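PDB 2NLV: XisI protein-like from Anabaena variabilis, which is of unconfirmed function but resembles XisI, a proposed partner of the recombinase XisF in the site-specific rearrangement of cyanobacterial nitrogen-fixation genes. Local coordinates for residues L5-T17 against L33-M45. Residues are numbered along the deposited sequence; the frame is centred on the assembly and turned at random.
Sequences LVKYQELVKKLLT and LILDTERNHYQWM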
loop_
_atom_site.group_PDB
_atom_site.type_symbol
_atom_site.label_atom_id
_atom_site.label_comp_id
_atom_site.label_asym_id
_atom_site.label_seq_id
_atom_site.Cartn_x
_atom_site.Cartn_y
_atom_site.Cartn_z
ATOM N N LEU A 5 -9.995 -18.882 -1.872
ATOM C CA LEU A 5 -9.079 -17.816 -1.450
ATOM C C LEU A 5 -7.852 -17.827 -2.332
ATOM O O LEU A 5 -7.469 -16.752 -2.841
ATOM C CB LEU A 5 -8.710 -17.973 0.018
ATOM C CG LEU A 5 -7.624 -16.984 0.513
ATOM C CD1 LEU A 5 -8.056 -15.512 0.346
ATOM C CD2 LEU A 5 -7.265 -17.308 1.952
ATOM N N VAL A 6 -7.224 -18.985 -2.516
ATOM C CA VAL A 6 -6.004 -19.017 -3.309
ATOM C C VAL A 6 -6.278 -18.668 -4.755
ATOM O O VAL A 6 -5.504 -17.969 -5.407
ATOM C CB VAL A 6 -5.325 -20.380 -3.142
ATOM C CG1 VAL A 6 -4.206 -20.597 -4.175
ATOM C CG2 VAL A 6 -4.866 -20.521 -1.709
ATOM N N LYS A 7 -7.405 -19.110 -5.279
ATOM C CA LYS A 7 -7.793 -18.687 -6.624
ATOM C C LYS A 7 -7.804 -17.189 -6.764
ATOM O O LYS A 7 -7.263 -16.602 -7.721
ATOM C CB LYS A 7 -9.170 -19.275 -7.018
ATOM C CG LYS A 7 -9.676 -18.814 -8.364
ATOM C CD LYS A 7 -11.137 -19.234 -8.552
ATOM C CE LYS A 7 -11.297 -20.711 -8.788
ATOM N NZ LYS A 7 -12.774 -21.078 -9.058
ATOM N N TYR A 8 -8.496 -16.523 -5.837
ATOM C CA TYR A 8 -8.606 -15.082 -5.872
ATOM C C TYR A 8 -7.268 -14.405 -5.657
ATOM O O TYR A 8 -6.964 -13.386 -6.277
ATOM C CB TYR A 8 -9.625 -14.542 -4.879
ATOM C CG TYR A 8 -11.065 -14.935 -5.135
ATOM C CD1 TYR A 8 -11.444 -15.671 -6.242
ATOM C CD2 TYR A 8 -12.059 -14.555 -4.244
ATOM C CE1 TYR A 8 -12.784 -15.991 -6.444
ATOM C CE2 TYR A 8 -13.377 -14.920 -4.471
ATOM C CZ TYR A 8 -13.706 -15.644 -5.575
ATOM O OH TYR A 8 -15.019 -16.036 -5.742
ATOM N N GLN A 9 -6.454 -14.892 -4.725
ATOM C CA GLN A 9 -5.096 -14.339 -4.540
ATOM C C GLN A 9 -4.337 -14.362 -5.866
ATOM O O GLN A 9 -3.675 -13.377 -6.240
ATOM C CB GLN A 9 -4.319 -15.114 -3.457
ATOM C CG GLN A 9 -4.874 -14.957 -2.079
ATOM C CD GLN A 9 -4.248 -15.871 -1.079
ATOM O OE1 GLN A 9 -3.759 -16.942 -1.416
ATOM N NE2 GLN A 9 -4.294 -15.463 0.197
ATOM N N GLU A 10 -4.327 -15.506 -6.514
ATOM C CA GLU A 10 -3.576 -15.623 -7.773
ATOM C C GLU A 10 -4.081 -14.689 -8.845
ATOM O O GLU A 10 -3.279 -14.021 -9.565
ATOM C CB GLU A 10 -3.666 -17.059 -8.277
ATOM C CG GLU A 10 -2.795 -17.986 -7.489
ATOM C CD GLU A 10 -1.316 -17.691 -7.708
ATOM O OE1 GLU A 10 -0.922 -17.495 -8.872
ATOM O OE2 GLU A 10 -0.577 -17.653 -6.722
ATOM N N LEU A 11 -5.392 -14.616 -8.998
ATOM C CA LEU A 11 -5.953 -13.734 -9.990
ATOM C C LEU A 11 -5.614 -12.289 -9.712
ATOM O O LEU A 11 -5.271 -11.532 -10.620
ATOM C CB LEU A 11 -7.463 -13.927 -10.101
ATOM C CG LEU A 11 -7.953 -15.232 -10.683
ATOM C CD1 LEU A 11 -9.483 -15.360 -10.620
ATOM C CD2 LEU A 11 -7.448 -15.376 -12.139
ATOM N N VAL A 12 -5.697 -11.853 -8.469
ATOM C CA VAL A 12 -5.380 -10.483 -8.136
ATOM C C VAL A 12 -3.917 -10.200 -8.400
ATOM O O VAL A 12 -3.580 -9.171 -8.989
ATOM C CB VAL A 12 -5.736 -10.180 -6.635
ATOM C CG1 VAL A 12 -5.011 -8.971 -6.102
ATOM C CG2 VAL A 12 -7.274 -10.115 -6.455
ATOM N N LYS A 13 -3.066 -11.113 -7.996
ATOM C CA LYS A 13 -1.624 -10.887 -8.280
ATOM C C LYS A 13 -1.310 -10.880 -9.766
ATOM O O LYS A 13 -0.517 -10.017 -10.214
ATOM C CB LYS A 13 -0.755 -11.909 -7.560
ATOM C CG LYS A 13 -0.794 -11.864 -6.053
ATOM C CD LYS A 13 -0.042 -13.075 -5.488
ATOM C CE LYS A 13 -0.186 -13.197 -4.037
ATOM N NZ LYS A 13 0.446 -14.505 -3.673
ATOM N N LYS A 14 -1.974 -11.729 -10.560
ATOM C CA LYS A 14 -1.727 -11.751 -11.990
ATOM C C LYS A 14 -2.180 -10.464 -12.626
ATOM O O LYS A 14 -1.489 -9.860 -13.469
ATOM C CB LYS A 14 -2.546 -12.891 -12.605
ATOM C CG LYS A 14 -2.618 -12.913 -14.158
ATOM C CD LYS A 14 -3.328 -14.190 -14.680
ATOM N N LEU A 15 -3.398 -9.987 -12.316
ATOM C CA LEU A 15 -3.920 -8.706 -12.852
ATOM C C LEU A 15 -3.003 -7.568 -12.477
ATOM O O LEU A 15 -2.605 -6.789 -13.342
ATOM C CB LEU A 15 -5.362 -8.341 -12.348
ATOM C CG LEU A 15 -6.047 -7.066 -12.907
ATOM C CD1 LEU A 15 -7.609 -7.159 -12.956
ATOM C CD2 LEU A 15 -5.636 -5.807 -12.117
ATOM N N LEU A 16 -2.693 -7.433 -11.181
ATOM C CA LEU A 16 -1.853 -6.310 -10.790
ATOM C C LEU A 16 -0.521 -6.317 -11.503
ATOM O O LEU A 16 -0.002 -5.298 -11.933
ATOM C CB LEU A 16 -1.575 -6.282 -9.267
ATOM C CG LEU A 16 -2.763 -5.816 -8.461
ATOM C CD1 LEU A 16 -2.441 -5.938 -6.990
ATOM C CD2 LEU A 16 -3.114 -4.350 -8.806
ATOM N N THR A 17 0.072 -7.506 -11.617
ATOM C CA THR A 17 1.368 -7.639 -12.287
ATOM C C THR A 17 1.234 -7.219 -13.769
ATOM O O THR A 17 2.084 -6.499 -14.310
ATOM C CB THR A 17 1.960 -9.054 -12.118
ATOM O OG1 THR A 17 2.115 -9.341 -10.759
ATOM C CG2 THR A 17 3.289 -9.129 -12.799
ATOM N N LEU A 33 5.149 -3.141 -6.549
ATOM C CA LEU A 33 4.135 -4.143 -6.381
ATOM C C LEU A 33 4.169 -4.560 -4.921
ATOM O O LEU A 33 5.191 -5.062 -4.428
ATOM C CB LEU A 33 4.422 -5.335 -7.283
ATOM C CG LEU A 33 3.893 -5.199 -8.679
ATOM C CD1 LEU A 33 4.369 -6.438 -9.449
ATOM C CD2 LEU A 33 2.369 -5.172 -8.732
ATOM N N ILE A 34 3.120 -4.235 -4.210
ATOM C CA ILE A 34 3.028 -4.408 -2.773
ATOM C C ILE A 34 2.022 -5.522 -2.543
ATOM O O ILE A 34 0.797 -5.283 -2.598
ATOM C CB ILE A 34 2.610 -3.116 -2.047
ATOM C CG1 ILE A 34 3.560 -1.965 -2.393
ATOM C CG2 ILE A 34 2.573 -3.351 -0.539
ATOM C CD1 ILE A 34 3.318 -0.686 -1.762
ATOM N N LEU A 35 2.522 -6.710 -2.282
ATOM C CA LEU A 35 1.692 -7.880 -2.199
ATOM C C LEU A 35 1.871 -8.504 -0.830
ATOM O O LEU A 35 2.900 -9.121 -0.538
ATOM C CB LEU A 35 1.995 -8.897 -3.326
ATOM C CG LEU A 35 2.146 -8.320 -4.760
ATOM C CD1 LEU A 35 2.677 -9.307 -5.748
ATOM C CD2 LEU A 35 0.813 -7.683 -5.232
ATOM N N ASP A 36 0.895 -8.316 0.043
ATOM C CA ASP A 36 0.833 -8.979 1.355
ATOM C C ASP A 36 -0.186 -10.099 1.322
ATOM O O ASP A 36 -1.374 -9.867 1.378
ATOM C CB ASP A 36 0.541 -7.919 2.386
ATOM C CG ASP A 36 0.400 -8.474 3.760
ATOM O OD1 ASP A 36 0.386 -9.726 3.963
ATOM O OD2 ASP A 36 0.397 -7.623 4.659
ATOM N N THR A 37 0.295 -11.330 1.201
ATOM C CA THR A 37 -0.583 -12.482 1.086
ATOM C C THR A 37 -1.062 -13.020 2.419
ATOM O O THR A 37 -1.980 -13.820 2.473
ATOM C CB THR A 37 0.093 -13.632 0.376
ATOM O OG1 THR A 37 1.344 -13.901 1.012
ATOM C CG2 THR A 37 0.315 -13.254 -1.093
ATOM N N GLU A 38 -0.420 -12.611 3.493
ATOM C CA GLU A 38 -0.904 -12.985 4.834
ATOM C C GLU A 38 -2.152 -12.197 5.242
ATOM O O GLU A 38 -3.087 -12.729 5.811
ATOM C CB GLU A 38 0.177 -12.826 5.890
ATOM C CG GLU A 38 1.329 -13.792 5.663
ATOM C CD GLU A 38 0.937 -15.260 5.670
ATOM N N ARG A 39 -2.126 -10.885 4.992
ATOM C CA ARG A 39 -3.246 -9.968 5.328
ATOM C C ARG A 39 -4.124 -9.633 4.119
ATOM O O ARG A 39 -5.163 -8.974 4.244
ATOM C CB ARG A 39 -2.770 -8.662 6.004
ATOM C CG ARG A 39 -2.360 -8.902 7.468
ATOM C CD ARG A 39 -1.184 -8.022 7.946
ATOM N NE ARG A 39 0.009 -8.443 7.235
ATOM C CZ ARG A 39 0.872 -9.396 7.607
ATOM N NH1 ARG A 39 0.793 -10.014 8.799
ATOM N NH2 ARG A 39 1.853 -9.756 6.802
ATOM N N ASN A 40 -3.739 -10.120 2.957
ATOM C CA ASN A 40 -4.515 -9.966 1.729
ATOM C C ASN A 40 -4.727 -8.516 1.331
ATOM O O ASN A 40 -5.860 -8.052 1.135
ATOM C CB ASN A 40 -5.858 -10.706 1.847
ATOM C CG ASN A 40 -5.674 -12.179 1.759
ATOM O OD1 ASN A 40 -5.157 -12.691 0.769
ATOM N ND2 ASN A 40 -6.154 -12.881 2.757
ATOM N N HIS A 41 -3.604 -7.805 1.208
ATOM C CA HIS A 41 -3.588 -6.460 0.692
ATOM C C HIS A 41 -2.644 -6.407 -0.480
ATOM O O HIS A 41 -1.480 -6.789 -0.359
ATOM C CB HIS A 41 -3.132 -5.451 1.779
ATOM C CG HIS A 41 -3.905 -5.502 3.057
ATOM N ND1 HIS A 41 -5.255 -5.247 3.138
ATOM C CD2 HIS A 41 -3.492 -5.739 4.329
ATOM C CE1 HIS A 41 -5.625 -5.315 4.413
ATOM N NE2 HIS A 41 -4.574 -5.600 5.157
ATOM N N TYR A 42 -3.114 -5.822 -1.599
ATOM C CA TYR A 42 -2.375 -5.900 -2.836
ATOM C C TYR A 42 -2.441 -4.570 -3.568
ATOM O O TYR A 42 -3.548 -4.151 -3.939
ATOM C CB TYR A 42 -2.939 -7.028 -3.719
ATOM C CG TYR A 42 -3.027 -8.396 -3.007
ATOM C CD1 TYR A 42 -1.915 -9.229 -2.905
ATOM C CD2 TYR A 42 -4.210 -8.819 -2.390
ATOM C CE1 TYR A 42 -2.030 -10.458 -2.252
ATOM C CE2 TYR A 42 -4.313 -10.023 -1.763
ATOM C CZ TYR A 42 -3.212 -10.805 -1.691
ATOM O OH TYR A 42 -3.257 -12.047 -1.030
ATOM N N GLN A 43 -1.304 -3.934 -3.819
ATOM C CA GLN A 43 -1.251 -2.619 -4.449
ATOM C C GLN A 43 -0.251 -2.566 -5.603
ATOM O O GLN A 43 0.772 -3.251 -5.590
ATOM C CB GLN A 43 -0.830 -1.513 -3.445
ATOM C CG GLN A 43 -1.701 -1.373 -2.220
ATOM C CD GLN A 43 -1.331 -0.166 -1.341
ATOM O OE1 GLN A 43 -1.946 0.045 -0.282
ATOM N NE2 GLN A 43 -0.363 0.636 -1.780
ATOM N N TRP A 44 -0.527 -1.694 -6.558
ATOM C CA TRP A 44 0.459 -1.185 -7.488
ATOM C C TRP A 44 0.578 0.302 -7.257
ATOM O O TRP A 44 -0.386 1.031 -7.381
ATOM C CB TRP A 44 0.075 -1.462 -8.902
ATOM C CG TRP A 44 0.927 -0.615 -9.895
ATOM C CD1 TRP A 44 2.200 -0.115 -9.693
ATOM C CD2 TRP A 44 0.522 -0.163 -11.145
ATOM N NE1 TRP A 44 2.591 0.637 -10.777
ATOM C CE2 TRP A 44 1.572 0.598 -11.696
ATOM C CE3 TRP A 44 -0.613 -0.348 -11.875
ATOM C CZ2 TRP A 44 1.478 1.205 -12.959
ATOM C CZ3 TRP A 44 -0.692 0.273 -13.165
ATOM C CH2 TRP A 44 0.310 1.022 -13.651
HETATM N N MSE A 45 1.750 0.727 -6.843
HETATM C CA MSE A 45 2.073 2.158 -6.626
HETATM C C MSE A 45 3.168 2.687 -7.513
HETATM O O MSE A 45 4.031 1.933 -8.031
HETATM C CB MSE A 45 2.524 2.458 -5.192
HETATM C CG MSE A 45 1.507 2.205 -4.104
HETATM SE SE MSE A 45 2.060 3.086 -2.501
HETATM C CE MSE A 45 1.753 4.905 -3.104
HETATM O O HOH W 1 -3.857 -15.449 3.184
#
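Tyr42 rises from strand 41-45 toward helix 5-17, and side chains of the helix line it from CB to hydroxyl. Its CB takes Leu16 CD1 at 3.5 Å and, on the neighbouring helical turn, Val12 CG1 at 3.7 Å; the same valine methyl lies equally near CG and passes on to CD2. At CE1 the partner is Lys13 CE (3.8 Å), the greasy part of an extended lysine, while Leu35 CD2 sits at the ring edge, in its plane. Tyr42 OH rests on Gln9 CG at 3.5 Å. Tyr42 OH also hydrogen-bonds Asn40 OD1 at 2.7 Å. A tyrosine suits this place because its ring lies among Val12, Leu16 and the aliphatic part of Lys13, while its hydroxyl reaches the polar Asn40 and Gln9.

Asn40 OD1 also accepts Gln9 NE2 in a nearly straight bond (3.0 Å, 168°), in the carbonyl plane on a lone pair; its other donor, the tyrosine hydroxyl, is tilted from that plane. With CG anti to its carbonyl carbon (chi1 -67°) and an extended chain, Gln9 carries its amide up to the turn, where a water weakly held by NE2 donates to Thr37 O. Asn40, with His41, forms a G1 beta bulge opposite Asp36; asparagine tolerates the positive phi its first position needs.

At the other end Leu16 packs against both strands, and its branched chain suits the place: CB reaches Leu33, CD1 Leu35 and Tyr42, CD2 Trp44. The helix axis runs 8.9 Å from that of strand 41-45 and nearly parallel to it (3°). The arrangement is an amphipathic N-terminal helix packed on one face of an antiparallel beta hairpin, which also meets the second subunit, within the XisI-like fold.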